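Local coordinates for protein pentafunctional AROM polypeptide (PDB 5SWV) that probably catalyses two successive steps of the shikimate pathway, dehydrating 3-dehydroquinate and reducing the resulting 3-dehydroshikimate to shikimate, at residues Lys9-Phe14 / Gly247-Glu252; Gln4-Lys9 / Lys215-Val220; Leu277-Thr282 / Ala510-Trp515. All coordinates share one frame; numbering follows the deposited sequence.

Contact 1: residues Lys9-Phe14 / Gly247-Glu252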
loop_
_atom_site.group_PDB
_atom_site.type_symbol
_atom_site.label_atom_id
_atom_site.label_comp_id
_atom_site.label_asym_id
_atom_site.label_seq_id
_atom_site.Cartn_x
_atom_site.Cartn_y
_atom_site.Cartn_z
ATOM N N LYS A 9 -12.457 6.459 3.529
ATOM C CA LYS A 9 -11.171 7.099 3.888
ATOM C C LYS A 9 -11.339 8.632 3.938
ATOM O O LYS A 9 -12.105 9.211 3.168
ATOM C CB LYS A 9 -10.088 6.716 2.868
ATOM C CG LYS A 9 -8.662 6.700 3.379
ATOM C CD LYS A 9 -7.811 5.893 2.410
ATOM C CE LYS A 9 -6.392 5.666 2.903
ATOM N NZ LYS A 9 -5.503 6.798 2.559
ATOM N N LYS A 10 -10.626 9.277 4.851
ATOM C CA LYS A 10 -10.690 10.729 4.985
ATOM C C LYS A 10 -10.062 11.434 3.793
ATOM O O LYS A 10 -10.692 12.303 3.211
ATOM C CB LYS A 10 -10.022 11.196 6.280
ATOM C CG LYS A 10 -10.916 11.079 7.512
ATOM C CD LYS A 10 -10.690 12.233 8.477
ATOM C CE LYS A 10 -11.264 13.552 7.935
ATOM N NZ LYS A 10 -10.468 14.743 8.347
ATOM N N ARG A 11 -8.833 11.044 3.444
ATOM C CA ARG A 11 -8.063 11.662 2.361
ATOM C C ARG A 11 -7.417 10.619 1.482
ATOM O O ARG A 11 -6.658 9.787 1.976
ATOM C CB ARG A 11 -6.950 12.530 2.945
ATOM C CG ARG A 11 -7.448 13.848 3.484
ATOM C CD ARG A 11 -6.430 14.567 4.348
ATOM N NE ARG A 11 -7.022 15.846 4.758
ATOM C CZ ARG A 11 -7.408 16.187 5.993
ATOM N NH1 ARG A 11 -7.231 15.376 7.048
ATOM N NH2 ARG A 11 -7.960 17.383 6.178
ATOM N N SER A 12 -7.687 10.674 0.186
ATOM C CA SER A 12 -6.995 9.819 -0.776
ATOM C C SER A 12 -6.242 10.661 -1.793
ATOM O O SER A 12 -6.588 11.826 -2.037
ATOM C CB SER A 12 -7.967 8.856 -1.473
ATOM O OG SER A 12 -9.293 9.368 -1.500
ATOM N N THR A 13 -5.196 10.064 -2.362
ATOM C CA THR A 13 -4.391 10.697 -3.402
ATOM C C THR A 13 -4.024 9.657 -4.431
ATOM O O THR A 13 -4.078 8.477 -4.146
ATOM C CB THR A 13 -3.084 11.292 -2.845
ATOM O OG1 THR A 13 -2.201 10.240 -2.449
ATOM C CG2 THR A 13 -3.351 12.191 -1.644
ATOM N N PHE A 14 -3.660 10.092 -5.629
ATOM C CA PHE A 14 -3.145 9.176 -6.636
ATOM C C PHE A 14 -2.050 9.813 -7.481
ATOM O O PHE A 14 -2.090 11.015 -7.775
ATOM C CB PHE A 14 -4.257 8.615 -7.512
ATOM C CG PHE A 14 -4.859 9.600 -8.477
ATOM C CD1 PHE A 14 -4.293 9.798 -9.736
ATOM C CD2 PHE A 14 -6.042 10.283 -8.160
ATOM C CE1 PHE A 14 -4.865 10.682 -10.648
ATOM C CE2 PHE A 14 -6.616 11.178 -9.067
ATOM C CZ PHE A 14 -6.019 11.381 -10.312
ATOM N N GLY A 247 -3.770 24.174 8.718
ATOM C CA GLY A 247 -4.580 23.641 9.816
ATOM C C GLY A 247 -5.510 22.458 9.529
ATOM O O GLY A 247 -6.343 22.128 10.370
ATOM N N GLU A 248 -5.367 21.811 8.370
ATOM C CA GLU A 248 -6.164 20.625 8.029
ATOM C C GLU A 248 -5.667 19.381 8.754
ATOM O O GLU A 248 -6.460 18.694 9.357
ATOM C CB GLU A 248 -6.174 20.364 6.523
ATOM C CG GLU A 248 -7.161 21.224 5.732
ATOM C CD GLU A 248 -8.624 20.790 5.887
ATOM O OE1 GLU A 248 -9.043 19.806 5.220
ATOM O OE2 GLU A 248 -9.358 21.461 6.658
ATOM N N ILE A 249 -4.368 19.097 8.684
ATOM C CA ILE A 249 -3.746 17.999 9.447
ATOM C C ILE A 249 -3.088 18.535 10.706
ATOM O O ILE A 249 -2.162 19.345 10.616
ATOM C CB ILE A 249 -2.659 17.292 8.620
ATOM C CG1 ILE A 249 -3.312 16.497 7.499
ATOM C CG2 ILE A 249 -1.809 16.365 9.485
ATOM C CD1 ILE A 249 -2.349 16.032 6.427
ATOM N N LEU A 250 -3.535 18.064 11.868
ATOM C CA LEU A 250 -2.977 18.491 13.159
ATOM C C LEU A 250 -1.842 17.565 13.641
ATOM O O LEU A 250 -1.848 16.374 13.336
ATOM C CB LEU A 250 -4.068 18.592 14.242
ATOM C CG LEU A 250 -5.244 19.578 14.069
ATOM C CD1 LEU A 250 -6.024 19.731 15.377
ATOM C CD2 LEU A 250 -4.804 20.953 13.580
ATOM N N PRO A 251 -0.862 18.125 14.383
ATOM C CA PRO A 251 0.212 17.352 15.004
ATOM C C PRO A 251 -0.280 16.353 16.003
ATOM O O PRO A 251 -1.171 16.655 16.788
ATOM C CB PRO A 251 1.037 18.408 15.745
ATOM C CG PRO A 251 0.793 19.659 15.006
ATOM C CD PRO A 251 -0.606 19.579 14.484
ATOM N N GLU A 252 0.380 15.205 16.032
ATOM C CA GLU A 252 -0.058 14.053 16.795
ATOM C C GLU A 252 1.162 13.434 17.466
ATOM O O GLU A 252 2.276 13.447 16.908
ATOM C CB GLU A 252 -0.800 13.051 15.906
ATOM C CG GLU A 252 -2.297 13.340 15.765
ATOM C CD GLU A 252 -2.972 12.616 14.594
ATOM O OE1 GLU A 252 -2.799 11.396 14.444
ATOM O OE2 GLU A 252 -3.694 13.275 13.810
#
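Arg-11 reaches Glu-248 with a single nitrogen: NH2 donates to OE1 at 2.8 Å, and opposite charge makes the bond a salt bridge. It is one-pronged and bent, with an angle of 132° at the hydrogen. OE1 lies practically in the guanidinium plane, at its edge, but the carboxylate stands nearly upright to that plane (84°), and NH2 meets OE1 from above the carboxylate plane, 61° out of it. The side-by-side, two-bond pairing possible for these groups is therefore not formed. Arg-11 spans the gap because its chain runs extended from CG to NE. Glu-248 instead bends at chi2, folding its carboxylate back so that NH2 is also 3.5 Å from the Glu-248 CB. Ile-249 closes over one guanidinium face, where its CG1 is 4.1 Å from NH1 and lies toward the rim of the group. Lys-10 NZ stays 6.1 Å from Glu-248 OE1, too far to bond but near enough that its charge may add to the attraction.

The carbonyl O of Arg-11 takes a hydrogen bond from Lys-9 NZ at 3.3 Å, and the same ammonium group makes a salt bridge with Asp-37 OD1 and donates to the carbonyl of Gly-517. The other oxygen of Asp-37 accepts from the backbone N of Thr-13, while Ser-12 OG is bonded to Met-217 N.

The salt bridge itself lies at the surface, whereas Ser-12 and Thr-13 are buried. Gly-247, with positive phi, closes the preceding helix in a Schellman motif, and the loop then crosses from helix 236-245, packed on the dehydratase barrel, to strand 253-257 of the dehydrogenase sheet. Arg-11, just ahead of barrel strand 13-17, ties the start of that strand to this crossing, and Arg-243 of helix 236-245 touches both Arg-11 and Ile-249.

Contact 2: residues Gln4-Lys9 / Lys215-Val220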
loop_
_atom_site.group_PDB
_atom_site.type_symbol
_atom_site.label_atom_id
_atom_site.label_comp_id
_atom_site.label_asym_id
_atom_site.label_seq_id
_atom_site.Cartn_x
_atom_site.Cartn_y
_atom_site.Cartn_z
ATOM N N GLN A 4 -15.262 2.147 -2.505
ATOM C CA GLN A 4 -15.863 2.211 -1.166
ATOM C C GLN A 4 -14.785 2.452 -0.097
ATOM O O GLN A 4 -14.989 3.214 0.853
ATOM C CB GLN A 4 -16.663 0.919 -0.879
ATOM C CG GLN A 4 -17.585 0.960 0.344
ATOM C CD GLN A 4 -18.564 2.138 0.338
ATOM O OE1 GLN A 4 -18.773 2.795 1.370
ATOM N NE2 GLN A 4 -19.156 2.422 -0.825
ATOM N N LYS A 5 -13.639 1.798 -0.286
ATOM C CA LYS A 5 -12.432 2.033 0.514
ATOM C C LYS A 5 -12.038 3.513 0.510
ATOM O O LYS A 5 -11.850 4.119 1.566
ATOM C CB LYS A 5 -11.258 1.206 -0.039
ATOM C CG LYS A 5 -10.269 0.744 1.020
ATOM C CD LYS A 5 -10.617 -0.649 1.524
ATOM C CE LYS A 5 -10.158 -1.708 0.538
ATOM N NZ LYS A 5 -10.579 -3.043 1.011
ATOM N N PHE A 6 -11.926 4.069 -0.696
ATOM C CA PHE A 6 -11.527 5.466 -0.913
ATOM C C PHE A 6 -12.556 6.477 -0.358
ATOM O O PHE A 6 -12.185 7.564 0.102
ATOM C CB PHE A 6 -11.303 5.741 -2.423
ATOM C CG PHE A 6 -10.101 5.039 -3.053
ATOM C CD1 PHE A 6 -9.157 4.313 -2.307
ATOM C CD2 PHE A 6 -9.886 5.170 -4.422
ATOM C CE1 PHE A 6 -8.070 3.710 -2.932
ATOM C CE2 PHE A 6 -8.798 4.578 -5.038
ATOM C CZ PHE A 6 -7.890 3.849 -4.293
ATOM N N LYS A 7 -13.835 6.106 -0.427
ATOM C CA LYS A 7 -14.944 6.973 -0.008
ATOM C C LYS A 7 -15.026 7.154 1.497
ATOM O O LYS A 7 -15.293 8.257 1.967
ATOM C CB LYS A 7 -16.288 6.419 -0.500
ATOM C CG LYS A 7 -16.574 6.654 -1.974
ATOM C CD LYS A 7 -17.907 6.047 -2.382
ATOM C CE LYS A 7 -19.073 6.740 -1.684
ATOM N NZ LYS A 7 -20.319 6.646 -2.486
ATOM N N THR A 8 -14.845 6.063 2.239
ATOM C CA THR A 8 -14.874 6.104 3.703
ATOM C C THR A 8 -13.550 6.581 4.288
ATOM O O THR A 8 -13.524 7.032 5.429
ATOM C CB THR A 8 -15.214 4.737 4.330
ATOM O OG1 THR A 8 -14.259 3.764 3.891
ATOM C CG2 THR A 8 -16.638 4.308 3.961
ATOM N N LYS A 9 -12.457 6.459 3.529
ATOM C CA LYS A 9 -11.171 7.099 3.888
ATOM C C LYS A 9 -11.339 8.632 3.938
ATOM O O LYS A 9 -12.105 9.211 3.168
ATOM C CB LYS A 9 -10.088 6.716 2.868
ATOM C CG LYS A 9 -8.662 6.700 3.379
ATOM C CD LYS A 9 -7.811 5.893 2.410
ATOM C CE LYS A 9 -6.392 5.666 2.903
ATOM N NZ LYS A 9 -5.503 6.798 2.559
ATOM N N LYS A 215 -10.158 16.667 -0.743
ATOM C CA LYS A 215 -9.757 15.518 0.090
ATOM C C LYS A 215 -9.801 14.218 -0.670
ATOM O O LYS A 215 -8.930 13.389 -0.502
ATOM C CB LYS A 215 -10.601 15.450 1.359
ATOM C CG LYS A 215 -10.303 16.650 2.252
ATOM C CD LYS A 215 -11.073 16.671 3.563
ATOM C CE LYS A 215 -12.575 16.659 3.316
ATOM N NZ LYS A 215 -13.299 17.405 4.376
ATOM N N PHE A 216 -10.794 14.077 -1.536
ATOM C CA PHE A 216 -11.033 12.845 -2.265
ATOM C C PHE A 216 -10.262 12.752 -3.582
ATOM O O PHE A 216 -10.539 13.493 -4.524
ATOM C CB PHE A 216 -12.527 12.705 -2.538
ATOM C CG PHE A 216 -12.886 11.440 -3.229
ATOM C CD1 PHE A 216 -12.891 10.241 -2.530
ATOM C CD2 PHE A 216 -13.198 11.436 -4.586
ATOM C CE1 PHE A 216 -13.216 9.046 -3.167
ATOM C CE2 PHE A 216 -13.521 10.249 -5.233
ATOM C CZ PHE A 216 -13.528 9.048 -4.523
ATOM N N MET A 217 -9.310 11.812 -3.633
ATOM C CA MET A 217 -8.537 11.450 -4.852
ATOM C C MET A 217 -7.875 12.638 -5.545
ATOM O O MET A 217 -8.142 12.914 -6.716
ATOM C CB MET A 217 -9.403 10.665 -5.850
ATOM C CG MET A 217 -9.883 9.320 -5.331
ATOM S SD MET A 217 -10.887 8.431 -6.557
ATOM C CE MET A 217 -9.603 7.877 -7.681
ATOM N N THR A 218 -7.006 13.326 -4.809
ATOM C CA THR A 218 -6.212 14.423 -5.367
ATOM C C THR A 218 -5.059 13.841 -6.169
ATOM O O THR A 218 -4.416 12.895 -5.716
ATOM C CB THR A 218 -5.631 15.333 -4.262
ATOM O OG1 THR A 218 -6.699 15.907 -3.508
ATOM C CG2 THR A 218 -4.811 16.454 -4.854
ATOM N N PRO A 219 -4.799 14.385 -7.369
ATOM C CA PRO A 219 -3.583 13.947 -8.051
ATOM C C PRO A 219 -2.342 14.608 -7.476
ATOM O O PRO A 219 -2.365 15.785 -7.102
ATOM C CB PRO A 219 -3.804 14.359 -9.503
ATOM C CG PRO A 219 -4.807 15.437 -9.438
ATOM C CD PRO A 219 -5.684 15.141 -8.263
ATOM N N VAL A 220 -1.280 13.815 -7.409
ATOM C CA VAL A 220 0.021 14.246 -6.962
ATOM C C VAL A 220 1.083 13.729 -7.925
ATOM O O VAL A 220 0.822 12.838 -8.742
ATOM C CB VAL A 220 0.342 13.741 -5.539
ATOM C CG1 VAL A 220 -0.693 14.250 -4.551
ATOM C CG2 VAL A 220 0.446 12.216 -5.478
#
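Phe-216 meets helix 3-8 with the edge of its ring. Its CE1 is 3.7 Å from the carbonyl O of Phe-6 and 3.9 Å from the Phe-6 CB, and both the carbonyl and the backbone N of Lys-7 lie near the ring plane. The phenyl rim thus rests against helical backbone, and the two phenylalanines do not stack. With CG anti to the backbone N (chi1 -177°), the Phe-216 ring swings over to the helix although its CB sets off across the line between the segments. Lys-7 adds only its aliphatic part at the margin, CG lying 4.3 Å from the Phe-216 CE1, before the chain heads off and carries the amine away.

Met-217 serves both rings. Its CG sits 3.7 Å above the centre of the Phe-216 ring, covering one face, and the thioether beyond it runs at about a right angle to the side chain of Phe-6. The sulfur comes within 4.0 Å of Phe-6 CD2 in a Met-aromatic contact. Measured to the centroid, SD is 5.3 Å from the Phe-6 ring and 70° off its normal, an oblique approach. Met-217 has positive phi, just before strand 218-220 begins. Within the helix, Thr-8 sends both its N and its OG1 to the carbonyl of Gln-4.

The packing lies at the end of the dehydratase barrel where its strands begin. Met-217 also touches Phe-14 of strand 13-17, and both Met-217 and Phe-216 touch Ile-199 of strand 198-203. Helix 3-8 therefore lies beside the point where the eighth strand enters, between the first and seventh strands, to complete the parallel barrel.

Contact 3: residues Leu277-Thr282 / Ala510-Trp515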
loop_
_atom_site.group_PDB
_atom_site.type_symbol
_atom_site.label_atom_id
_atom_site.label_comp_id
_atom_site.label_asym_id
_atom_site.label_seq_id
_atom_site.Cartn_x
_atom_site.Cartn_y
_atom_site.Cartn_z
ATOM N N LEU A 277 7.529 12.331 4.473
ATOM C CA LEU A 277 6.155 12.558 4.019
ATOM C C LEU A 277 5.566 13.920 4.373
ATOM O O LEU A 277 4.395 14.184 4.054
ATOM C CB LEU A 277 5.269 11.442 4.566
ATOM C CG LEU A 277 5.375 10.228 3.650
ATOM C CD1 LEU A 277 5.707 8.988 4.431
ATOM C CD2 LEU A 277 4.094 10.081 2.852
ATOM N N GLY A 278 6.372 14.788 4.990
ATOM C CA GLY A 278 5.967 16.160 5.268
ATOM C C GLY A 278 4.988 16.265 6.416
ATOM O O GLY A 278 4.172 17.189 6.447
ATOM N N LEU A 279 5.083 15.332 7.363
ATOM C CA LEU A 279 4.175 15.271 8.495
ATOM C C LEU A 279 4.818 15.874 9.751
ATOM O O LEU A 279 6.029 15.813 9.912
ATOM C CB LEU A 279 3.755 13.813 8.756
ATOM C CG LEU A 279 2.862 13.136 7.709
ATOM C CD1 LEU A 279 2.495 11.744 8.193
ATOM C CD2 LEU A 279 1.589 13.930 7.445
ATOM N N PRO A 280 4.006 16.425 10.668
ATOM C CA PRO A 280 4.534 17.163 11.814
ATOM C C PRO A 280 4.532 16.372 13.109
ATOM O O PRO A 280 4.510 16.972 14.173
ATOM C CB PRO A 280 3.511 18.287 11.949
ATOM C CG PRO A 280 2.213 17.587 11.656
ATOM C CD PRO A 280 2.527 16.463 10.674
ATOM N N HIS A 281 4.539 15.046 13.043
ATOM C CA HIS A 281 4.254 14.231 14.222
ATOM C C HIS A 281 5.536 14.006 15.028
ATOM O O HIS A 281 6.632 14.332 14.571
ATOM C CB HIS A 281 3.609 12.895 13.807
ATOM C CG HIS A 281 2.360 13.027 12.968
ATOM N ND1 HIS A 281 1.336 13.900 13.264
ATOM C CD2 HIS A 281 1.962 12.359 11.857
ATOM C CE1 HIS A 281 0.370 13.779 12.373
ATOM N NE2 HIS A 281 0.724 12.848 11.506
ATOM N N THR A 282 5.385 13.482 16.239
ATOM C CA THR A 282 6.525 12.984 17.016
ATOM C C THR A 282 6.276 11.543 17.433
ATOM O O THR A 282 5.121 11.138 17.546
ATOM C CB THR A 282 6.759 13.827 18.273
ATOM O OG1 THR A 282 5.544 13.913 19.026
ATOM C CG2 THR A 282 7.213 15.217 17.894
ATOM N N ALA A 510 3.978 -0.802 8.293
ATOM C CA ALA A 510 2.570 -1.189 8.332
ATOM C C ALA A 510 1.782 -0.442 9.420
ATOM O O ALA A 510 0.654 -0.008 9.193
ATOM C CB ALA A 510 2.460 -2.689 8.551
ATOM N N SER A 511 2.379 -0.297 10.599
ATOM C CA SER A 511 1.739 0.441 11.679
ATOM C C SER A 511 1.553 1.891 11.271
ATOM O O SER A 511 0.476 2.466 11.462
ATOM C CB SER A 511 2.557 0.349 12.958
ATOM O OG SER A 511 2.639 -0.990 13.408
ATOM N N PHE A 512 2.599 2.455 10.675
ATOM C CA PHE A 512 2.577 3.826 10.154
ATOM C C PHE A 512 1.466 4.045 9.122
ATOM O O PHE A 512 0.783 5.081 9.155
ATOM C CB PHE A 512 3.949 4.194 9.554
ATOM C CG PHE A 512 3.990 5.551 8.910
ATOM C CD1 PHE A 512 4.277 6.683 9.669
ATOM C CD2 PHE A 512 3.744 5.703 7.543
ATOM C CE1 PHE A 512 4.320 7.945 9.080
ATOM C CE2 PHE A 512 3.781 6.963 6.946
ATOM C CZ PHE A 512 4.073 8.084 7.717
ATOM N N HIS A 513 1.299 3.077 8.217
ATOM C CA HIS A 513 0.234 3.128 7.218
ATOM C C HIS A 513 -1.141 3.062 7.899
ATOM O O HIS A 513 -2.028 3.856 7.594
ATOM C CB HIS A 513 0.436 2.025 6.161
ATOM C CG HIS A 513 -0.633 1.960 5.106
ATOM N ND1 HIS A 513 -1.278 0.784 4.776
ATOM C CD2 HIS A 513 -1.152 2.908 4.293
ATOM C CE1 HIS A 513 -2.149 1.011 3.813
ATOM N NE2 HIS A 513 -2.097 2.294 3.507
ATOM N N LEU A 514 -1.307 2.165 8.860
ATOM C CA LEU A 514 -2.593 2.077 9.565
ATOM C C LEU A 514 -2.923 3.375 10.300
ATOM O O LEU A 514 -4.082 3.719 10.423
ATOM C CB LEU A 514 -2.628 0.885 10.543
ATOM C CG LEU A 514 -2.587 -0.495 9.893
ATOM C CD1 LEU A 514 -2.006 -1.493 10.886
ATOM C CD2 LEU A 514 -3.953 -0.930 9.370
ATOM N N TRP A 515 -1.912 4.093 10.772
ATOM C CA TRP A 515 -2.141 5.370 11.460
ATOM C C TRP A 515 -2.380 6.567 10.563
ATOM O O TRP A 515 -3.324 7.293 10.785
ATOM C CB TRP A 515 -0.986 5.691 12.393
ATOM C CG TRP A 515 -0.962 4.852 13.608
ATOM C CD1 TRP A 515 -2.034 4.452 14.371
ATOM C CD2 TRP A 515 0.199 4.343 14.254
ATOM N NE1 TRP A 515 -1.604 3.707 15.437
ATOM C CE2 TRP A 515 -0.236 3.637 15.399
ATOM C CE3 TRP A 515 1.568 4.406 13.977
ATOM C CZ2 TRP A 515 0.649 3.013 16.263
ATOM C CZ3 TRP A 515 2.450 3.783 14.841
ATOM C CH2 TRP A 515 1.988 3.094 15.971
#
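Phe-512 points its ring at Leu-277 and Leu-279 because its CG is anti to the backbone N (chi1 176°), which throws the phenyl group clear of helix 500-516. Leu-279 comes from the opposite direction. Its CG stands beside its own backbone N (chi1 -68°), and the branch is extended to CD1 (chi2 -177°), so that this methyl leads toward the ring. Leu-277, two residues earlier, meets the Phe-512 side chain at a slant, again using CD1.

The far end of the phenyl group does the touching. Leu-277 CD1 is 3.8 Å from both CE2 and CZ of Phe-512, while Leu-279 CD1 lies 4.0 Å from CZ alone. Both methyls approach obliquely. CZ is thus held by two leucine methyls; Gly-278, which has positive phi where the chain leaves the helix, lies between the two leucines. Inside helix 500-516, the backbone bonds Leu-514 N to Ala-510 O and Trp-515 N to Ser-511 O carry the turn on which Phe-512 is mounted.

Around this patch, Phe-512 also lies on His-270, Ala-273 and Tyr-274 of helix 266-277. Leu-277 touches Val-236 of helix 236-245, and its carbonyl accepts from Asn-240 there, so the loop has the dehydratase behind it. Trp-515 NE1 bonds to Ile-336 O, setting the long helix against the mixed sheet.

Only carbon meets carbon between the two segments, so the contact is dispersion and burial, governed by shape rather than by bond direction. What it does is join a late helix of the chain, which follows the parallel sheet of the domain that, as in other shikimate dehydrogenases, probably binds the nucleotide cofactor, to the substrate-binding part of the dehydrogenase through apolar packing between two leucines and one phenylalanine.

How the contacts relate
Contact 1 is a surface contact built on charge, contact 2 is partly buried and mixes aromatic, sulfur and backbone atoms, and contact 3 is buried and purely hydrocarbon. Contacts 1 and 2 share Lys-9 and the same barrel sheet: the backbone of Phe-14 pairs with Thr-218 and Val-220, joining strands 13-17 and 218-220, and their centres are about 10 Å apart. Contact 1 also touches contact 3, their centres about 11 Å apart, where Glu-252 O probably accepts from Thr-282 N as the dehydrogenase sheet begins. Contacts 2 and 3 do not touch. Contact 1 thus lies at the crossing between domains, with contact 2 inside the dehydratase and contact 3 inside the dehydrogenase.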